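Long-range contacts in ribulose bisphosphate carboxylase (Hyperthermus butylicus DSM 5456, PDB 6HUN), which probably catalyses the addition of carbon dioxide and water to ribulose 1,5-bisphosphate, giving two molecules of 3-phosphoglycerate: residues Phe29-Tyr34 and Lys85-Arg90; Ala43-Thr48 and Ala133-Glu138; Asn263-Ile268 and Asp289-Gly294. All coordinates share one frame; numbering follows the deposited sequence.

In the fold
Contacts 1 and 2 belong to the N-terminal domain and contact 3 to the catalytic barrel. Contacts 1 and 2 reach the same mixed sheet, in which strand 99-105 lies between strands 87-93 and 41-49. Their centres are about 16 Å apart, and their four segments alternate along the chain. Contact 1 sits at the outer strand 87-93. Contact 2 pairs strands 41-49 and 132-141. Contact 3 follows later in the sequence and joins neighbouring strands 265-269 and 291-295 of the eight-stranded parallel barrel. Its centre is about 33 Å from that of contact 2 and about 42 Å from that of contact 1. Contacts 1 and 2 thus hold the N-terminal sheet and its flanking loop together, and contact 3 the barrel that carries the predicted active-site residues.

Contact 1 (Phe29-Tyr34 and Lys85-Arg90); sequences FVDESY and KAKAYR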
ATOM      1  N   PHE A  29       6.929  15.100  24.471  1.00 58.66           N
ATOM      2  CA  PHE A  29       7.125  13.779  23.876  1.00 56.62           C
ATOM      3  C   PHE A  29       8.585  13.445  23.631  1.00 59.43           C
ATOM      4  O   PHE A  29       8.872  12.405  23.035  1.00 56.37           O
ATOM      5  CB  PHE A  29       6.339  13.665  22.556  1.00 53.01           C
ATOM      6  CG  PHE A  29       4.844  13.700  22.749  1.00 52.41           C
ATOM      7  CD1 PHE A  29       4.183  14.905  22.940  1.00 53.65           C
ATOM      8  CD2 PHE A  29       4.108  12.522  22.777  1.00 48.90           C
ATOM      9  CE1 PHE A  29       2.813  14.959  23.150  1.00 52.63           C
ATOM     10  CE2 PHE A  29       2.739  12.563  22.974  1.00 50.67           C
ATOM     11  CZ  PHE A  29       2.083  13.800  23.168  1.00 51.63           C
ATOM     12  N   VAL A  30       9.502  14.309  24.056  1.00 54.46           N
ATOM     13  CA  VAL A  30      10.939  14.159  23.870  1.00 54.17           C
ATOM     14  C   VAL A  30      11.561  14.001  25.245  1.00 59.30           C
ATOM     15  O   VAL A  30      11.113  14.649  26.192  1.00 63.45           O
ATOM     16  CB  VAL A  30      11.532  15.379  23.143  1.00 53.67           C
ATOM     17  CG1 VAL A  30      12.981  15.154  22.816  1.00 53.11           C
ATOM     18  CG2 VAL A  30      10.750  15.663  21.863  1.00 51.06           C
ATOM     19  N   ASP A  31      12.582  13.140  25.357  1.00 59.10           N
ATOM     20  CA  ASP A  31      13.237  12.862  26.642  1.00 61.97           C
ATOM     21  C   ASP A  31      14.533  12.108  26.436  1.00 61.33           C
ATOM     22  O   ASP A  31      14.540  10.878  26.467  1.00 60.37           O
ATOM     23  CB  ASP A  31      12.318  12.046  27.536  1.00 63.57           C
ATOM     24  CG  ASP A  31      12.886  11.831  28.943  1.00 68.16           C
ATOM     25  OD1 ASP A  31      14.092  12.083  29.167  1.00 69.74           O
ATOM     26  OD2 ASP A  31      12.096  11.417  29.819  1.00 70.34           O
ATOM     27  N   GLU A  32      15.630  12.816  26.217  1.00 62.19           N
ATOM     28  CA  GLU A  32      16.866  12.127  25.869  1.00 63.25           C
ATOM     29  C   GLU A  32      17.502  11.394  27.041  1.00 65.31           C
ATOM     30  O   GLU A  32      18.577  10.795  26.876  1.00 65.49           O
ATOM     31  CB  GLU A  32      17.858  13.118  25.286  1.00 63.88           C
ATOM     32  CG  GLU A  32      17.373  13.806  24.037  1.00 61.31           C
ATOM     33  CD  GLU A  32      18.385  14.813  23.591  1.00 69.24           C
ATOM     34  OE1 GLU A  32      18.105  16.030  23.694  1.00 71.94           O
ATOM     35  OE2 GLU A  32      19.500  14.378  23.205  1.00 72.97           O
ATOM     36  N   SER A  33      16.883  11.421  28.211  1.00 68.29           N
ATOM     37  CA  SER A  33      17.359  10.648  29.344  1.00 71.76           C
ATOM     38  C   SER A  33      16.591   9.350  29.490  1.00 71.88           C
ATOM     39  O   SER A  33      16.882   8.562  30.392  1.00 73.20           O
ATOM     40  CB  SER A  33      17.261  11.469  30.638  1.00 76.61           C
ATOM     41  OG  SER A  33      15.915  11.516  31.074  1.00 76.84           O
ATOM     42  N   TYR A  34      15.633   9.098  28.614  1.00 66.58           N
ATOM     43  CA  TYR A  34      14.844   7.889  28.735  1.00 65.54           C
ATOM     44  C   TYR A  34      15.618   6.695  28.172  1.00 64.13           C
ATOM     45  O   TYR A  34      16.418   6.812  27.227  1.00 64.85           O
ATOM     46  CB  TYR A  34      13.505   8.081  28.021  1.00 64.24           C
ATOM     47  CG  TYR A  34      12.521   6.948  28.098  1.00 61.70           C
ATOM     48  CD1 TYR A  34      11.865   6.637  29.272  1.00 65.04           C
ATOM     49  CD2 TYR A  34      12.202   6.216  26.948  1.00 57.58           C
ATOM     50  CE1 TYR A  34      10.940   5.604  29.312  1.00 64.28           C
ATOM     51  CE2 TYR A  34      11.295   5.198  26.980  1.00 56.83           C
ATOM     52  CZ  TYR A  34      10.655   4.890  28.144  1.00 62.95           C
ATOM     53  OH  TYR A  34       9.747   3.850  28.139  1.00 64.96           O
ATOM     54  N   LYS A  85       1.750   6.946  25.684  1.00 53.34           N
ATOM     55  CA  LYS A  85       2.418   7.997  24.932  1.00 52.94           C
ATOM     56  C   LYS A  85       3.814   7.584  24.459  1.00 52.88           C
ATOM     57  O   LYS A  85       4.578   6.965  25.206  1.00 51.46           O
ATOM     58  CB  LYS A  85       2.508   9.250  25.780  1.00 57.06           C
ATOM     59  CG  LYS A  85       3.550  10.208  25.295  1.00 58.98           C
ATOM     60  CD  LYS A  85       4.008  11.084  26.414  1.00 68.22           C
ATOM     61  CE  LYS A  85       2.808  11.623  27.122  1.00 66.70           C
ATOM     62  NZ  LYS A  85       3.087  13.000  27.547  1.00 78.65           N
ATOM     63  N   ALA A  86       4.162   7.947  23.212  1.00 47.83           N
ATOM     64  CA  ALA A  86       5.466   7.579  22.652  1.00 45.99           C
ATOM     65  C   ALA A  86       6.508   8.647  22.988  1.00 49.29           C
ATOM     66  O   ALA A  86       6.175   9.813  23.200  1.00 54.96           O
ATOM     67  CB  ALA A  86       5.386   7.379  21.130  1.00 41.46           C
ATOM     68  N   LYS A  87       7.784   8.246  23.051  1.00 48.62           N
ATOM     69  CA  LYS A  87       8.841   9.166  23.444  1.00 48.12           C
ATOM     70  C   LYS A  87      10.015   9.118  22.488  1.00 45.77           C
ATOM     71  O   LYS A  87      10.639   8.066  22.329  1.00 44.85           O
ATOM     72  CB  LYS A  87       9.332   8.850  24.876  1.00 52.03           C
ATOM     73  CG  LYS A  87       8.291   9.126  25.925  1.00 59.66           C
ATOM     74  CD  LYS A  87       7.993  10.624  26.023  1.00 65.72           C
ATOM     75  CE  LYS A  87       8.162  11.088  27.446  1.00 71.45           C
ATOM     76  NZ  LYS A  87       9.552  10.764  27.844  1.00 76.34           N
ATOM     77  N   ALA A  88      10.369  10.270  21.917  1.00 45.20           N
ATOM     78  CA  ALA A  88      11.639  10.391  21.215  1.00 48.74           C
ATOM     79  C   ALA A  88      12.724  10.521  22.263  1.00 47.17           C
ATOM     80  O   ALA A  88      12.712  11.492  23.019  1.00 49.98           O
ATOM     81  CB  ALA A  88      11.669  11.610  20.303  1.00 43.41           C
ATOM     82  N   TYR A  89      13.673   9.589  22.281  1.00 47.08           N
ATOM     83  CA  TYR A  89      14.637   9.507  23.378  1.00 50.71           C
ATOM     84  C   TYR A  89      16.076   9.578  22.896  1.00 57.59           C
ATOM     85  O   TYR A  89      17.004   9.472  23.711  1.00 57.51           O
ATOM     86  CB  TYR A  89      14.419   8.224  24.202  1.00 51.90           C
ATOM     87  CG  TYR A  89      14.765   6.960  23.462  1.00 49.49           C
ATOM     88  CD1 TYR A  89      13.817   6.332  22.646  1.00 46.24           C
ATOM     89  CD2 TYR A  89      16.033   6.406  23.542  1.00 50.56           C
ATOM     90  CE1 TYR A  89      14.129   5.209  21.945  1.00 44.21           C
ATOM     91  CE2 TYR A  89      16.356   5.277  22.845  1.00 49.93           C
ATOM     92  CZ  TYR A  89      15.398   4.685  22.025  1.00 45.57           C
ATOM     93  OH  TYR A  89      15.709   3.541  21.336  1.00 43.40           O
ATOM     94  N   ARG A  90      16.299   9.819  21.612  1.00 47.98           N
ATOM     95  CA  ARG A  90      17.651   9.691  21.109  1.00 48.05           C
ATOM     96  C   ARG A  90      17.718  10.254  19.716  1.00 46.89           C
ATOM     97  O   ARG A  90      16.813  10.007  18.899  1.00 42.33           O
ATOM     98  CB  ARG A  90      18.103   8.232  21.110  1.00 49.46           C
ATOM     99  CG  ARG A  90      19.527   8.044  20.724  1.00 50.37           C
ATOM    100  CD  ARG A  90      19.894   6.594  20.797  1.00 52.71           C
ATOM    101  NE  ARG A  90      21.156   6.353  20.122  1.00 50.72           N
ATOM    102  CZ  ARG A  90      21.548   5.161  19.708  1.00 52.35           C
ATOM    103  NH1 ARG A  90      20.753   4.103  19.870  1.00 56.83           N
ATOM    104  NH2 ARG A  90      22.704   5.038  19.086  1.00 54.41           N
TER
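Ala88 N gives Phe29 O a hydrogen bond of 2.8 Å, and Lys87 CA supports it with a C-H...O contact to the same oxygen at 3.3 Å. The pairing goes on where Asp31 N binds Ala88 O at 2.9 Å. The two hydrogen bonds make a single bridge between Val30 and Ala88.

Ionic and aromatic contacts flank this bridge. Asp31 has CG anti to its backbone N (chi1 -175°), and its OD2 forms a salt bridge with Lys87 NZ that includes a weak hydrogen bond (3.3 Å). The other oxygen, OD1, accepts from Ser33 N in an Asx turn and from Ser33 OG, which fixes the carboxylate within the type I turn 31-34. Lys85 crosses the Phe29 ring at about a right angle. Its CG lies 3.4 Å from Phe29 CE2, and its NZ stands over the ring face, 4.7 Å from the centroid, as a cation-pi pair. Glu28 and Glu82 also hold that ammonium in salt bridges. Further along, Tyr34 CB packs on Tyr89 CB.

The 29-34 loop thus runs beside strand 87-93, an outermost strand of the sheet within this chain. Phe29 and Ala88 rest on helix 55-65, while Tyr34 and Tyr89 touch Ala104 of strand 99-105.

Contact 2 (Ala43-Thr48 and Ala133-Glu138); sequences AVFRVT and AGLRVE
Phe45 and Val137 form the tightly packed part of this antiparallel pair in the N-terminal domain sheet, with Val47 and Leu135 beside them. The first two side chains lie alongside each other, and Val137 CG2 meets the edge of the Phe45 ring at CD1, 3.7 Å away. Leu135 CD1 is 3.8 Å from both Phe45 CB and Val47 CG2. Ile62 touches Phe45, Val47 and Leu135, so helix 55-65 packs on this face.

The face of Arg46, Thr48 and Arg136 is polar and looser. Arg46 extends fully from CG to NE, which takes its guanidinium past Glu138. Arg46 NH1 and Glu138 OE2 are 4.6 Å apart, with a water between them whose distance to OE2 is doubtfully short. Glu138 OE1 takes a direct salt bridge of 2.9 Å from Arg136 NH2. Asp96 holds Arg46 NH2 in another.

Arg46 and Arg136 are a hydrogen-bonded pair, N to O 2.7 Å from Arg46 and 2.9 Å from Arg136. At one end Thr48 O accepts from both Ala133 N (2.7 Å) and Gly134 N (3.2 Å), a classic beta bulge.

The chemistry is thus divided by face. Hydrocarbon joins sheet to helix. On the other side Glu138, together with Asp96, probably offsets the like charges of Arg46 and Arg136.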
ATOM      1  N   ALA A  43      11.054   2.545  17.057  1.00 31.49           N
ATOM      2  CA  ALA A  43      11.187   2.921  15.638  1.00 31.18           C
ATOM      3  C   ALA A  43      12.405   3.824  15.482  1.00 30.62           C
ATOM      4  O   ALA A  43      12.613   4.719  16.306  1.00 34.75           O
ATOM      5  CB  ALA A  43       9.932   3.666  15.138  1.00 27.65           C
ATOM      6  N   VAL A  44      13.163   3.658  14.394  1.00 27.55           N
ATOM      7  CA  VAL A  44      14.215   4.592  14.036  1.00 27.37           C
ATOM      8  C   VAL A  44      13.848   5.271  12.714  1.00 25.23           C
ATOM      9  O   VAL A  44      13.580   4.603  11.695  1.00 24.51           O
ATOM     10  CB  VAL A  44      15.603   3.939  14.010  1.00 36.71           C
ATOM     11  CG1 VAL A  44      15.601   2.690  13.155  1.00 37.57           C
ATOM     12  CG2 VAL A  44      16.611   4.966  13.531  1.00 32.44           C
ATOM     13  N   PHE A  45      13.731   6.584  12.775  1.00 25.90           N
ATOM     14  CA  PHE A  45      13.269   7.420  11.670  1.00 28.30           C
ATOM     15  C   PHE A  45      14.442   8.249  11.191  1.00 28.68           C
ATOM     16  O   PHE A  45      15.239   8.713  12.002  1.00 30.30           O
ATOM     17  CB  PHE A  45      12.153   8.397  12.098  1.00 25.41           C
ATOM     18  CG  PHE A  45      10.903   7.742  12.617  1.00 24.13           C
ATOM     19  CD1 PHE A  45       9.967   7.173  11.748  1.00 25.15           C
ATOM     20  CD2 PHE A  45      10.593   7.785  13.958  1.00 26.06           C
ATOM     21  CE1 PHE A  45       8.768   6.614  12.282  1.00 22.75           C
ATOM     22  CE2 PHE A  45       9.454   7.223  14.456  1.00 30.92           C
ATOM     23  CZ  PHE A  45       8.526   6.613  13.606  1.00 24.19           C
ATOM     24  N   ARG A  46      14.506   8.499   9.892  1.00 23.73           N
ATOM     25  CA  ARG A  46      15.425   9.505   9.365  1.00 27.95           C
ATOM     26  C   ARG A  46      14.603  10.751   9.024  1.00 24.71           C
ATOM     27  O   ARG A  46      13.734  10.696   8.149  1.00 23.67           O
ATOM     28  CB  ARG A  46      16.161   8.954   8.141  1.00 26.19           C
ATOM     29  CG  ARG A  46      17.117  10.023   7.575  1.00 30.82           C
ATOM     30  CD  ARG A  46      17.920   9.413   6.371  1.00 29.98           C
ATOM     31  NE  ARG A  46      18.994  10.325   5.951  1.00 32.73           N
ATOM     32  CZ  ARG A  46      19.965   9.956   5.116  1.00 39.67           C
ATOM     33  NH1 ARG A  46      19.981   8.715   4.627  1.00 33.42           N
ATOM     34  NH2 ARG A  46      20.941  10.823   4.787  1.00 37.94           N
ATOM     35  N   VAL A  47      14.836  11.841   9.746  1.00 26.36           N
ATOM     36  CA  VAL A  47      13.919  12.986   9.792  1.00 28.87           C
ATOM     37  C   VAL A  47      14.646  14.180   9.217  1.00 33.31           C
ATOM     38  O   VAL A  47      15.739  14.538   9.696  1.00 31.22           O
ATOM     39  CB  VAL A  47      13.458  13.305  11.231  1.00 31.77           C
ATOM     40  CG1 VAL A  47      12.470  14.479  11.268  1.00 35.35           C
ATOM     41  CG2 VAL A  47      12.890  12.022  11.935  1.00 33.53           C
ATOM     42  N   THR A  48      14.037  14.797   8.217  1.00 31.29           N
ATOM     43  CA  THR A  48      14.451  16.082   7.672  1.00 30.92           C
ATOM     44  C   THR A  48      13.398  17.127   8.047  1.00 28.85           C
ATOM     45  O   THR A  48      12.317  17.189   7.416  1.00 27.42           O
ATOM     46  CB  THR A  48      14.632  16.021   6.159  1.00 33.87           C
ATOM     47  OG1 THR A  48      15.568  14.989   5.817  1.00 31.17           O
ATOM     48  CG2 THR A  48      15.142  17.378   5.637  1.00 30.25           C
ATOM     49  N   ALA A 133      10.000  17.819   6.164  1.00 31.32           N
ATOM     50  CA  ALA A 133      10.299  17.831   4.731  1.00 29.21           C
ATOM     51  C   ALA A 133      10.608  16.417   4.182  1.00 28.36           C
ATOM     52  O   ALA A 133      10.371  16.142   2.989  1.00 27.83           O
ATOM     53  CB  ALA A 133      11.471  18.773   4.462  1.00 31.62           C
ATOM     54  N   GLY A 134      11.095  15.525   5.031  1.00 25.70           N
ATOM     55  CA  GLY A 134      11.271  14.116   4.659  1.00 23.46           C
ATOM     56  C   GLY A 134      11.217  13.246   5.894  1.00 24.23           C
ATOM     57  O   GLY A 134      11.699  13.644   6.968  1.00 24.33           O
ATOM     58  N   LEU A 135      10.632  12.041   5.772  1.00 19.59           N
ATOM     59  CA  LEU A 135      10.525  11.119   6.906  1.00 19.53           C
ATOM     60  C   LEU A 135      10.732   9.738   6.294  1.00 18.10           C
ATOM     61  O   LEU A 135       9.944   9.313   5.416  1.00 19.02           O
ATOM     62  CB  LEU A 135       9.138  11.268   7.573  1.00 21.85           C
ATOM     63  CG  LEU A 135       9.004  10.243   8.712  1.00 26.63           C
ATOM     64  CD1 LEU A 135      10.016  10.601   9.822  1.00 28.48           C
ATOM     65  CD2 LEU A 135       7.573  10.312   9.203  1.00 33.89           C
ATOM     66  N   ARG A 136      11.835   9.090   6.652  1.00 19.48           N
ATOM     67  CA  ARG A 136      12.046   7.702   6.262  1.00 18.44           C
ATOM     68  C   ARG A 136      11.999   6.776   7.474  1.00 19.72           C
ATOM     69  O   ARG A 136      12.689   7.000   8.486  1.00 21.34           O
ATOM     70  CB  ARG A 136      13.380   7.487   5.557  1.00 23.82           C
ATOM     71  CG  ARG A 136      13.164   6.346   4.607  1.00 26.91           C
ATOM     72  CD  ARG A 136      14.210   5.539   4.394  1.00 29.11           C
ATOM     73  NE  ARG A 136      14.115   4.933   3.090  1.00 29.33           N
ATOM     74  CZ  ARG A 136      15.011   4.050   2.709  1.00 25.70           C
ATOM     75  NH1 ARG A 136      15.011   3.587   1.494  1.00 24.40           N
ATOM     76  NH2 ARG A 136      15.961   3.761   3.584  1.00 28.69           N
ATOM     77  N   VAL A 137      11.188   5.751   7.395  1.00 20.36           N
ATOM     78  CA  VAL A 137      11.139   4.790   8.507  1.00 20.70           C
ATOM     79  C   VAL A 137      12.181   3.737   8.189  1.00 20.01           C
ATOM     80  O   VAL A 137      12.026   2.996   7.214  1.00 17.93           O
ATOM     81  CB  VAL A 137       9.748   4.161   8.698  1.00 20.71           C
ATOM     82  CG1 VAL A 137       9.794   3.381  10.035  1.00 19.88           C
ATOM     83  CG2 VAL A 137       8.699   5.281   8.799  1.00 20.40           C
ATOM     84  N   GLU A 138      13.246   3.693   8.986  1.00 22.42           N
ATOM     85  CA  GLU A 138      14.376   2.839   8.634  1.00 23.37           C
ATOM     86  C   GLU A 138      14.225   1.406   9.186  1.00 21.14           C
ATOM     87  O   GLU A 138      14.576   0.423   8.505  1.00 21.26           O
ATOM     88  CB  GLU A 138      15.678   3.456   9.176  1.00 28.50           C
ATOM     89  CG  GLU A 138      15.981   4.885   8.733  1.00 25.57           C
ATOM     90  CD  GLU A 138      16.507   4.982   7.286  1.00 27.22           C
ATOM     91  OE1 GLU A 138      16.345   4.060   6.465  1.00 28.78           O
ATOM     92  OE2 GLU A 138      17.030   6.061   6.926  1.00 38.44           O
TER
HETATM   93  O   HOH W   1      18.015   6.529   4.656  1.00 25.02           O

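Contact 3 (Asn263-Ile268 and Asp289-Gly294); sequences NKFIMI and DLAIHG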
ATOM      1  N   ASN A 263      -1.402 -28.461  -5.558  1.00 45.45           N
ATOM      2  CA  ASN A 263      -0.249 -27.559  -5.592  1.00 42.64           C
ATOM      3  C   ASN A 263      -0.025 -26.990  -4.193  1.00 42.45           C
ATOM      4  O   ASN A 263      -0.974 -26.839  -3.411  1.00 40.91           O
ATOM      5  CB  ASN A 263      -0.469 -26.422  -6.601  1.00 41.11           C
ATOM      6  CG  ASN A 263       0.790 -25.585  -6.843  1.00 44.19           C
ATOM      7  OD1 ASN A 263       1.788 -26.107  -7.326  1.00 43.49           O
ATOM      8  ND2 ASN A 263       0.735 -24.269  -6.524  1.00 36.19           N
ATOM      9  N   LYS A 264       1.238 -26.674  -3.873  1.00 39.14           N
ATOM     10  CA  LYS A 264       1.621 -26.356  -2.508  1.00 37.98           C
ATOM     11  C   LYS A 264       1.983 -24.883  -2.330  1.00 34.97           C
ATOM     12  O   LYS A 264       2.358 -24.486  -1.218  1.00 33.98           O
ATOM     13  CB  LYS A 264       2.784 -27.203  -2.053  1.00 38.99           C
ATOM     14  CG  LYS A 264       2.411 -28.731  -2.018  1.00 42.33           C
ATOM     15  CD  LYS A 264       1.339 -28.920  -0.952  1.00 46.03           C
ATOM     16  CE  LYS A 264       1.985 -29.192   0.420  1.00 46.79           C
ATOM     17  NZ  LYS A 264       0.980 -29.369   1.520  1.00 47.71           N
ATOM     18  N   PHE A 265       1.827 -24.085  -3.368  1.00 33.81           N
ATOM     19  CA  PHE A 265       2.283 -22.693  -3.333  1.00 31.19           C
ATOM     20  C   PHE A 265       1.199 -21.759  -3.870  1.00 30.38           C
ATOM     21  O   PHE A 265       0.499 -22.086  -4.847  1.00 32.67           O
ATOM     22  CB  PHE A 265       3.525 -22.485  -4.181  1.00 31.33           C
ATOM     23  CG  PHE A 265       4.698 -23.305  -3.759  1.00 35.20           C
ATOM     24  CD1 PHE A 265       5.680 -22.726  -2.940  1.00 31.15           C
ATOM     25  CD2 PHE A 265       4.842 -24.626  -4.196  1.00 35.55           C
ATOM     26  CE1 PHE A 265       6.769 -23.428  -2.531  1.00 32.90           C
ATOM     27  CE2 PHE A 265       5.995 -25.363  -3.808  1.00 36.38           C
ATOM     28  CZ  PHE A 265       6.944 -24.727  -2.959  1.00 33.28           C
ATOM     29  N   ILE A 266       1.127 -20.543  -3.280  1.00 28.34           N
ATOM     30  CA  ILE A 266       0.390 -19.421  -3.856  1.00 27.29           C
ATOM     31  C   ILE A 266       1.330 -18.231  -3.853  1.00 28.50           C
ATOM     32  O   ILE A 266       2.240 -18.154  -3.020  1.00 31.58           O
ATOM     33  CB  ILE A 266      -0.938 -19.101  -3.088  1.00 27.45           C
ATOM     34  CG1 ILE A 266      -0.621 -18.873  -1.601  1.00 29.18           C
ATOM     35  CG2 ILE A 266      -1.905 -20.299  -3.317  1.00 30.02           C
ATOM     36  CD1 ILE A 266      -1.833 -18.347  -0.674  1.00 30.63           C
ATOM     37  N   MET A 267       1.129 -17.313  -4.796  1.00 27.32           N
ATOM     38  CA  MET A 267       1.815 -16.038  -4.814  1.00 22.57           C
ATOM     39  C   MET A 267       0.807 -14.924  -4.622  1.00 24.79           C
ATOM     40  O   MET A 267      -0.287 -14.975  -5.197  1.00 25.60           O
ATOM     41  CB  MET A 267       2.563 -15.856  -6.154  1.00 24.85           C
ATOM     42  CG  MET A 267       3.162 -14.481  -6.361  1.00 30.89           C
ATOM     43  SD  MET A 267       4.033 -14.721  -7.963  1.00 41.26           S
ATOM     44  CE  MET A 267       3.831 -13.138  -8.734  1.00 36.89           C
ATOM     45  N   ILE A 268       1.217 -13.890  -3.880  1.00 20.68           N
ATOM     46  CA  ILE A 268       0.365 -12.717  -3.652  1.00 20.68           C
ATOM     47  C   ILE A 268       1.216 -11.452  -3.732  1.00 21.72           C
ATOM     48  O   ILE A 268       2.367 -11.414  -3.259  1.00 21.52           O
ATOM     49  CB  ILE A 268      -0.389 -12.793  -2.334  1.00 25.40           C
ATOM     50  CG1 ILE A 268      -1.323 -11.563  -2.233  1.00 22.92           C
ATOM     51  CG2 ILE A 268       0.568 -12.782  -1.123  1.00 24.94           C
ATOM     52  CD1 ILE A 268      -2.374 -11.773  -1.219  1.00 28.52           C
ATOM     53  N   ASP A 289      -2.430 -25.895   4.228  1.00 41.57           N
ATOM     54  CA  ASP A 289      -1.053 -26.400   4.236  1.00 41.47           C
ATOM     55  C   ASP A 289      -0.251 -25.954   2.997  1.00 39.30           C
ATOM     56  O   ASP A 289       0.411 -26.760   2.323  1.00 40.17           O
ATOM     57  CB  ASP A 289      -1.050 -27.937   4.384  1.00 44.77           C
ATOM     58  CG  ASP A 289       0.277 -28.481   4.910  1.00 56.55           C
ATOM     59  OD1 ASP A 289       0.899 -27.843   5.780  1.00 54.66           O
ATOM     60  OD2 ASP A 289       0.714 -29.576   4.466  1.00 59.68           O
ATOM     61  N   LEU A 290      -0.222 -24.621   2.750  1.00 36.59           N
ATOM     62  CA  LEU A 290       0.451 -24.030   1.602  1.00 34.71           C
ATOM     63  C   LEU A 290       1.612 -23.137   2.063  1.00 33.23           C
ATOM     64  O   LEU A 290       1.673 -22.694   3.213  1.00 32.69           O
ATOM     65  CB  LEU A 290      -0.536 -23.165   0.732  1.00 33.51           C
ATOM     66  CG  LEU A 290      -1.848 -23.817   0.232  1.00 35.59           C
ATOM     67  CD1 LEU A 290      -2.809 -22.852  -0.431  1.00 34.63           C
ATOM     68  CD2 LEU A 290      -1.497 -25.026  -0.681  1.00 37.48           C
ATOM     69  N   ALA A 291       2.550 -22.885   1.155  1.00 32.25           N
ATOM     70  CA  ALA A 291       3.560 -21.847   1.300  1.00 29.33           C
ATOM     71  C   ALA A 291       3.141 -20.643   0.453  1.00 27.39           C
ATOM     72  O   ALA A 291       2.429 -20.782  -0.551  1.00 31.25           O
ATOM     73  CB  ALA A 291       4.950 -22.371   0.838  1.00 29.69           C
ATOM     74  N   ILE A 292       3.658 -19.446   0.813  1.00 28.58           N
ATOM     75  CA  ILE A 292       3.302 -18.193   0.162  1.00 26.61           C
ATOM     76  C   ILE A 292       4.537 -17.516  -0.385  1.00 29.30           C
ATOM     77  O   ILE A 292       5.463 -17.218   0.381  1.00 24.80           O
ATOM     78  CB  ILE A 292       2.638 -17.199   1.124  1.00 24.06           C
ATOM     79  CG1 ILE A 292       1.355 -17.854   1.722  1.00 29.53           C
ATOM     80  CG2 ILE A 292       2.412 -15.774   0.394  1.00 21.71           C
ATOM     81  CD1 ILE A 292       0.700 -16.948   2.699  1.00 25.44           C
ATOM     82  N   HIS A 293       4.499 -17.194  -1.671  1.00 22.20           N
ATOM     83  CA  HIS A 293       5.506 -16.347  -2.282  1.00 21.48           C
ATOM     84  C   HIS A 293       4.981 -14.907  -2.246  1.00 23.53           C
ATOM     85  O   HIS A 293       3.979 -14.597  -2.897  1.00 25.28           O
ATOM     86  CB  HIS A 293       5.759 -16.789  -3.713  1.00 26.72           C
ATOM     87  CG  HIS A 293       6.865 -16.033  -4.388  1.00 28.29           C
ATOM     88  ND1 HIS A 293       8.078 -16.614  -4.693  1.00 29.67           N
ATOM     89  CD2 HIS A 293       6.939 -14.752  -4.817  1.00 30.80           C
ATOM     90  CE1 HIS A 293       8.840 -15.725  -5.309  1.00 34.29           C
ATOM     91  NE2 HIS A 293       8.187 -14.576  -5.369  1.00 30.60           N
ATOM     92  N   GLY A 294       5.662 -14.021  -1.517  1.00 21.64           N
ATOM     93  CA  GLY A 294       5.239 -12.621  -1.529  1.00 21.50           C
ATOM     94  C   GLY A 294       5.924 -11.779  -2.599  1.00 24.52           C
ATOM     95  O   GLY A 294       7.172 -11.718  -2.658  1.00 26.93           O
TER
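Met267 and His293 are paired on neighbouring parallel strands, their side chains side by side and pointing the same way. Met267 CB meets His293 O at 3.8 Å and also lies next to His293 CB. The next atom, CG, is anti to the backbone N (chi1 172°) and lies 3.6 Å from His293 O and 4.1 Å from His293 CD2. SD then stands obliquely off the imidazole, 4.9 Å from its centroid. The chain bends at chi3, and the terminal CE leads away from His293. The Met267 side chain also touches Lys203 and comes within about 4 Å, nearest atoms, of that of His295.

On the other face, hydrocarbon fills the contact. Ile266 CG1 meets Ile292 CG1, its CG2 reaches Leu290 CD1, and Ile268 CG2 packs on Ile292 CG2. Ile255 of helix 248-260 touches both Ile266 and Leu290.

The backbones are joined by four bonds: Ala291 N to Lys264 O, Ile266 N to Ala291 O, His293 N to Ile266 O and Ile268 N to His293 O. Just before the strands begin, the bent Lys264 chain brings NZ to Asp289 O (2.8 Å) and to Asp289 OD2 (3.0 Å), the latter from above the carboxylate plane. Asp289 follows helix 275-288 in a Schellman motif, and its OD1 has a salt bridge to Lys155.

His293 ND1 is hydrogen-bonded to ND1 of His326. The His293 side chain comes within about 3 Å, nearest atoms, of a bound calcium ion and of Lys203, the predicted carbamate-bearing magnesium ligand, which is not carboxylated here. The arrangement is a beta-alpha-beta unit of a TIM barrel, with His293 close to the metal site at the C-terminal ends of the barrel strands, as in other RuBisCO large chains.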